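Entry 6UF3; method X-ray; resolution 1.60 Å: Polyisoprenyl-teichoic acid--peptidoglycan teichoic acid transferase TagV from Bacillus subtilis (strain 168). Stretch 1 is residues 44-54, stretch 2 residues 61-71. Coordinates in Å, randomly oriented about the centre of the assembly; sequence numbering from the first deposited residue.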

ATOM      1  N   SER A  44      -4.752   3.458   3.753  1.00 18.86           N
ATOM      2  CA  SER A  44      -4.735   1.997   3.644  1.00 19.68           C
ATOM      3  C   SER A  44      -6.155   1.463   3.701  1.00 19.40           C
ATOM      4  O   SER A  44      -7.042   2.077   4.287  1.00 21.60           O
ATOM      5  CB  SER A  44      -3.874   1.346   4.733  1.00 25.42           C
ATOM      6  OG  SER A  44      -4.342   1.641   6.035  1.00 35.49           O
ATOM      7  N   ILE A  45      -6.367   0.321   3.062  1.00 17.44           N
ATOM      8  CA  ILE A  45      -7.668  -0.340   3.074  1.00 20.96           C
ATOM      9  C   ILE A  45      -7.519  -1.674   3.795  1.00 20.01           C
ATOM     10  O   ILE A  45      -6.788  -2.550   3.319  1.00 19.62           O
ATOM     11  CB  ILE A  45      -8.218  -0.561   1.658  1.00 20.47           C
ATOM     12  CG1 ILE A  45      -8.234   0.756   0.864  1.00 21.17           C
ATOM     13  CG2 ILE A  45      -9.604  -1.185   1.755  1.00 18.26           C
ATOM     14  CD1 ILE A  45      -8.447   0.557  -0.656  1.00 25.11           C
ATOM     15  N   PRO A  46      -8.206  -1.884   4.924  1.00 20.00           N
ATOM     16  CA  PRO A  46      -8.078  -3.153   5.656  1.00 17.53           C
ATOM     17  C   PRO A  46      -8.429  -4.338   4.768  1.00 19.79           C
ATOM     18  O   PRO A  46      -9.331  -4.254   3.935  1.00 19.64           O
ATOM     19  CB  PRO A  46      -9.083  -2.999   6.807  1.00 24.79           C
ATOM     20  CG  PRO A  46      -9.175  -1.512   7.019  1.00 24.49           C
ATOM     21  CD  PRO A  46      -9.013  -0.889   5.662  1.00 21.60           C
ATOM     22  N   ARG A  47      -7.691  -5.440   4.955  1.00 23.12           N
ATOM     23  CA  ARG A  47      -7.824  -6.599   4.069  1.00 22.71           C
ATOM     24  C   ARG A  47      -9.215  -7.216   4.144  1.00 22.08           C
ATOM     25  O   ARG A  47      -9.668  -7.846   3.179  1.00 19.90           O
ATOM     26  CB  ARG A  47      -6.771  -7.654   4.416  1.00 26.47           C
ATOM     27  N   ASP A  48      -9.901  -7.052   5.274  1.00 21.07           N
ATOM     28  CA  ASP A  48     -11.222  -7.636   5.482  1.00 20.92           C
ATOM     29  C   ASP A  48     -12.359  -6.680   5.145  1.00 20.99           C
ATOM     30  O   ASP A  48     -13.510  -6.983   5.466  1.00 23.10           O
ATOM     31  CB  ASP A  48     -11.369  -8.113   6.926  1.00 25.45           C
ATOM     32  CG  ASP A  48     -10.320  -9.137   7.315  1.00 33.74           C
ATOM     33  OD1 ASP A  48     -10.342 -10.244   6.747  1.00 32.77           O
ATOM     34  OD2 ASP A  48      -9.469  -8.836   8.182  1.00 32.85           O
ATOM     35  N   THR A  49     -12.076  -5.547   4.498  1.00 22.15           N
ATOM     36  CA  THR A  49     -13.137  -4.593   4.196  1.00 22.92           C
ATOM     37  C   THR A  49     -14.197  -5.227   3.299  1.00 21.86           C
ATOM     38  O   THR A  49     -13.892  -5.764   2.228  1.00 20.30           O
ATOM     39  CB  THR A  49     -12.570  -3.334   3.535  1.00 22.90           C
ATOM     40  OG1 THR A  49     -11.539  -2.790   4.358  1.00 20.53           O
ATOM     41  CG2 THR A  49     -13.665  -2.276   3.386  1.00 22.35           C
ATOM     42  N   ARG A  50     -15.448  -5.166   3.750  1.00 21.57           N
ATOM     43  CA  ARG A  50     -16.577  -5.779   3.049  1.00 22.09           C
ATOM     44  C   ARG A  50     -17.010  -4.884   1.888  1.00 29.24           C
ATOM     45  O   ARG A  50     -17.496  -3.766   2.099  1.00 26.33           O
ATOM     46  CB  ARG A  50     -17.718  -6.020   4.032  1.00 21.75           C
ATOM     47  CG  ARG A  50     -18.927  -6.769   3.455  1.00 23.19           C
ATOM     48  CD  ARG A  50     -19.787  -7.286   4.597  1.00 25.60           C
ATOM     49  NE  ARG A  50     -21.094  -7.799   4.162  1.00 27.35           N
ATOM     50  CZ  ARG A  50     -22.223  -7.101   4.210  1.00 31.90           C
ATOM     51  NH1 ARG A  50     -22.223  -5.858   4.674  1.00 32.61           N
ATOM     52  NH2 ARG A  50     -23.365  -7.642   3.800  1.00 30.24           N
ATOM     53  N   VAL A  51     -16.848  -5.373   0.654  1.00 22.15           N
ATOM     54  CA  VAL A  51     -17.066  -4.574  -0.550  1.00 21.10           C
ATOM     55  C   VAL A  51     -17.690  -5.451  -1.625  1.00 22.83           C
ATOM     56  O   VAL A  51     -17.603  -6.681  -1.587  1.00 23.79           O
ATOM     57  CB  VAL A  51     -15.762  -3.959  -1.116  1.00 22.30           C
ATOM     58  CG1 VAL A  51     -15.082  -3.066  -0.083  1.00 26.14           C
ATOM     59  CG2 VAL A  51     -14.822  -5.064  -1.605  1.00 20.67           C
ATOM     60  N   GLN A  52     -18.307  -4.798  -2.607  1.00 24.60           N
ATOM     61  CA  GLN A  52     -18.722  -5.476  -3.829  1.00 25.21           C
ATOM     62  C   GLN A  52     -17.536  -5.551  -4.783  1.00 21.97           C
ATOM     63  O   GLN A  52     -16.901  -4.537  -5.077  1.00 24.14           O
ATOM     64  CB  GLN A  52     -19.892  -4.751  -4.492  1.00 31.40           C
ATOM     65  CG  GLN A  52     -20.556  -5.550  -5.609  1.00 32.45           C
ATOM     66  CD  GLN A  52     -21.476  -6.646  -5.085  1.00 43.55           C
ATOM     67  OE1 GLN A  52     -22.175  -6.469  -4.086  1.00 44.89           O
ATOM     68  NE2 GLN A  52     -21.479  -7.786  -5.765  1.00 47.91           N
ATOM     69  N   LEU A  53     -17.226  -6.757  -5.258  1.00 25.75           N
ATOM     70  CA  LEU A  53     -16.139  -6.886  -6.221  1.00 22.27           C
ATOM     71  C   LEU A  53     -16.536  -6.229  -7.534  1.00 22.69           C
ATOM     72  O   LEU A  53     -17.688  -6.318  -7.959  1.00 21.52           O
ATOM     73  CB  LEU A  53     -15.813  -8.363  -6.465  1.00 23.44           C
ATOM     74  CG  LEU A  53     -15.278  -9.112  -5.246  1.00 28.99           C
ATOM     75  CD1 LEU A  53     -14.876 -10.535  -5.614  1.00 35.43           C
ATOM     76  CD2 LEU A  53     -14.119  -8.353  -4.629  1.00 31.05           C
ATOM     77  N   ALA A  54     -15.576  -5.581  -8.188  1.00 21.56           N
ATOM     78  CA  ALA A  54     -15.878  -4.933  -9.456  1.00 25.82           C
ATOM     79  C   ALA A  54     -16.436  -5.940 -10.449  1.00 29.15           C
ATOM     80  O   ALA A  54     -15.905  -7.045 -10.593  1.00 26.86           O
ATOM     81  CB  ALA A  54     -14.618  -4.279 -10.018  1.00 26.36           C
ATOM     82  N   LYS A  61     -21.404  -9.167  -1.325  1.00 26.14           N
ATOM     83  CA  LYS A  61     -20.157  -8.538  -0.926  1.00 25.70           C
ATOM     84  C   LYS A  61     -19.217  -9.553  -0.292  1.00 26.32           C
ATOM     85  O   LYS A  61     -19.639 -10.526   0.332  1.00 27.32           O
ATOM     86  CB  LYS A  61     -20.429  -7.408   0.064  1.00 29.38           C
ATOM     87  CG  LYS A  61     -21.091  -6.191  -0.540  1.00 29.28           C
ATOM     88  CD  LYS A  61     -21.524  -5.233   0.557  1.00 32.87           C
ATOM     89  CE  LYS A  61     -21.965  -3.903  -0.013  1.00 38.91           C
ATOM     90  NZ  LYS A  61     -22.531  -3.038   1.067  1.00 40.89           N
ATOM     91  N   THR A  62     -17.921  -9.302  -0.435  1.00 25.46           N
ATOM     92  CA  THR A  62     -16.917 -10.162   0.161  1.00 24.58           C
ATOM     93  C   THR A  62     -15.773  -9.282   0.637  1.00 25.18           C
ATOM     94  O   THR A  62     -15.846  -8.054   0.571  1.00 24.00           O
ATOM     95  CB  THR A  62     -16.470 -11.243  -0.832  1.00 34.13           C
ATOM     96  OG1 THR A  62     -15.669 -12.216  -0.157  1.00 34.76           O
ATOM     97  CG2 THR A  62     -15.709 -10.637  -1.986  1.00 30.56           C
ATOM     98  N   LYS A  63     -14.721  -9.909   1.149  1.00 24.26           N
ATOM     99  CA  LYS A  63     -13.580  -9.143   1.631  1.00 21.91           C
ATOM    100  C   LYS A  63     -12.770  -8.619   0.454  1.00 20.77           C
ATOM    101  O   LYS A  63     -12.611  -9.303  -0.551  1.00 21.83           O
ATOM    102  CB  LYS A  63     -12.695 -10.008   2.519  1.00 24.11           C
ATOM    103  CG  LYS A  63     -13.379 -10.584   3.710  1.00 29.54           C
ATOM    104  CD  LYS A  63     -12.408 -11.423   4.499  1.00 35.86           C
ATOM    105  CE  LYS A  63     -13.117 -12.162   5.593  1.00 42.22           C
ATOM    106  NZ  LYS A  63     -12.170 -12.649   6.625  1.00 45.53           N
ATOM    107  N   ILE A  64     -12.238  -7.399   0.585  1.00 17.03           N
ATOM    108  CA  ILE A  64     -11.560  -6.806  -0.565  1.00 17.88           C
ATOM    109  C   ILE A  64     -10.304  -7.596  -0.932  1.00 19.22           C
ATOM    110  O   ILE A  64      -9.904  -7.625  -2.103  1.00 19.18           O
ATOM    111  CB  ILE A  64     -11.254  -5.317  -0.312  1.00 17.73           C
ATOM    112  CG1 ILE A  64     -10.814  -4.649  -1.617  1.00 18.66           C
ATOM    113  CG2 ILE A  64     -10.218  -5.135   0.805  1.00 16.13           C
ATOM    114  CD1 ILE A  64     -10.854  -3.121  -1.577  1.00 19.15           C
ATOM    115  N   ASN A  65      -9.692  -8.286   0.033  1.00 18.89           N
ATOM    116  CA  ASN A  65      -8.466  -9.017  -0.280  1.00 21.77           C
ATOM    117  C   ASN A  65      -8.719 -10.196  -1.209  1.00 22.22           C
ATOM    118  O   ASN A  65      -7.770 -10.697  -1.825  1.00 21.89           O
ATOM    119  CB  ASN A  65      -7.762  -9.475   1.003  1.00 23.63           C
ATOM    120  CG  ASN A  65      -8.526 -10.535   1.762  1.00 29.66           C
ATOM    121  OD1 ASN A  65      -9.674 -10.845   1.453  1.00 33.51           O
ATOM    122  ND2 ASN A  65      -7.885 -11.097   2.774  1.00 32.49           N
ATOM    123  N   ALA A  66      -9.973 -10.632  -1.351  1.00 20.98           N
ATOM    124  CA  ALA A  66     -10.268 -11.700  -2.301  1.00 22.10           C
ATOM    125  C   ALA A  66     -10.232 -11.219  -3.746  1.00 20.86           C
ATOM    126  O   ALA A  66     -10.171 -12.060  -4.653  1.00 25.93           O
ATOM    127  CB  ALA A  66     -11.631 -12.326  -1.994  1.00 27.17           C
ATOM    128  N   ALA A  67     -10.257  -9.899  -3.986  1.00 19.88           N
ATOM    129  CA  ALA A  67     -10.295  -9.417  -5.366  1.00 22.38           C
ATOM    130  C   ALA A  67      -9.099  -9.918  -6.166  1.00 22.06           C
ATOM    131  O   ALA A  67      -9.243 -10.316  -7.323  1.00 22.28           O
ATOM    132  CB  ALA A  67     -10.345  -7.887  -5.405  1.00 21.47           C
ATOM    133  N   TYR A  68      -7.902  -9.875  -5.575  1.00 22.39           N
ATOM    134  CA  TYR A  68      -6.715 -10.316  -6.299  1.00 21.56           C
ATOM    135  C   TYR A  68      -6.799 -11.794  -6.625  1.00 25.30           C
ATOM    136  O   TYR A  68      -6.271 -12.234  -7.649  1.00 26.03           O
ATOM    137  CB  TYR A  68      -5.454 -10.011  -5.484  1.00 22.35           C
ATOM    138  CG  TYR A  68      -4.189  -9.897  -6.313  1.00 24.40           C
ATOM    139  CD1 TYR A  68      -3.435 -11.016  -6.600  1.00 26.31           C
ATOM    140  CD2 TYR A  68      -3.748  -8.667  -6.787  1.00 29.70           C
ATOM    141  CE1 TYR A  68      -2.278 -10.936  -7.359  1.00 32.40           C
ATOM    142  CE2 TYR A  68      -2.581  -8.573  -7.549  1.00 32.20           C
ATOM    143  CZ  TYR A  68      -1.855  -9.709  -7.830  1.00 36.65           C
ATOM    144  OH  TYR A  68      -0.696  -9.644  -8.582  1.00 39.66           O
ATOM    145  N   SER A  69      -7.474 -12.568  -5.774  1.00 26.75           N
ATOM    146  CA  SER A  69      -7.627 -13.987  -6.023  1.00 31.13           C
ATOM    147  C   SER A  69      -8.748 -14.283  -7.005  1.00 34.08           C
ATOM    148  O   SER A  69      -8.942 -15.447  -7.367  1.00 38.11           O
ATOM    149  CB  SER A  69      -7.904 -14.720  -4.712  1.00 37.07           C
ATOM    150  OG  SER A  69      -9.244 -14.491  -4.313  1.00 36.81           O
ATOM    151  N   LYS A  70      -9.498 -13.270  -7.428  1.00 30.13           N
ATOM    152  CA  LYS A  70     -10.643 -13.466  -8.309  1.00 31.33           C
ATOM    153  C   LYS A  70     -10.565 -12.525  -9.501  1.00 34.25           C
ATOM    154  O   LYS A  70     -11.505 -11.790  -9.814  1.00 32.64           O
ATOM    155  CB  LYS A  70     -11.932 -13.275  -7.517  1.00 30.43           C
ATOM    156  CG  LYS A  70     -12.105 -14.306  -6.413  1.00 30.72           C
ATOM    157  CD  LYS A  70     -13.476 -14.216  -5.793  1.00 37.28           C
ATOM    158  CE  LYS A  70     -13.632 -15.207  -4.652  1.00 40.05           C
ATOM    159  NZ  LYS A  70     -13.255 -16.583  -5.052  1.00 40.08           N
ATOM    160  N   GLY A  71      -9.418 -12.530 -10.181  1.00 33.71           N
ATOM    161  CA  GLY A  71      -9.213 -11.684 -11.340  1.00 33.21           C
ATOM    162  C   GLY A  71      -7.888 -10.942 -11.359  1.00 34.59           C
ATOM    163  O   GLY A  71      -7.591 -10.213 -12.310  1.00 38.93           O
TER
HETATM  164  O   HOH W   1      -8.617 -12.209   5.965  1.00 40.58           O
HETATM  165  O   HOH W   2     -20.360  -3.202   3.070  1.00 38.27           O

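A short antiparallel pairing can place different chemistry on each of its faces, and this segment of TagV is an example. Val51 and Thr62 form the hydrogen-bonded pair, Val51 N donating to Thr62 O and Thr62 N to Val51 O, both at 2.9 Å, the first nearly straight at 171° and the second at 158°. Arg50 and Lys63 make the adjacent non-hydrogen-bonded pair. Beyond it the bonding becomes less regular: Ile64 N reaches Thr49 O at 2.8 Å in a weak, bent bond, and Asn65 N meets Arg47 O at 3.2 Å. Both acceptors belong to a type I turn from Pro46 to Thr49, braced by Thr49 OG1 donating to Pro46 O at 2.7 Å.

Val51 and Thr62 share one face of the sheet, where the apolar contacts gather. Ile64, buried and pointing toward the first stretch, is central: its CB lies 3.8 Å from Val51 CG2, while its CD1 extends to Ile45 CG2 at 4.1 Å. Branched aliphatic chains suit such a site because they fill space without leaving polar groups unpaired. Leu53 starts out sideways, but its end comes nearer, bringing CG to 3.6 Å from Thr62 CG2 and CD2 to 3.9 Å from Ala67 CB; the small alanine meets the leucine with a single methyl.

Arg50 and Lys63 occupy the other face, where long chains can keep their charged ends accessible. Extended Lys63 places NZ 3.0 Å from Asp48 OD1 in a salt bridge, and a water 2.7 Å from that same Asp48 OD1 also reaches Asn65 ND2 weakly at 3.5 Å. Lys61 covers one face of the Arg50 guanidinium with CD. Their like charges are close, Arg50 NH1 lying 4.6 Å from Lys61 NZ, so the contact rests on the aliphatic portion of the lysine. Altogether 786 Å² is buried between the stretches.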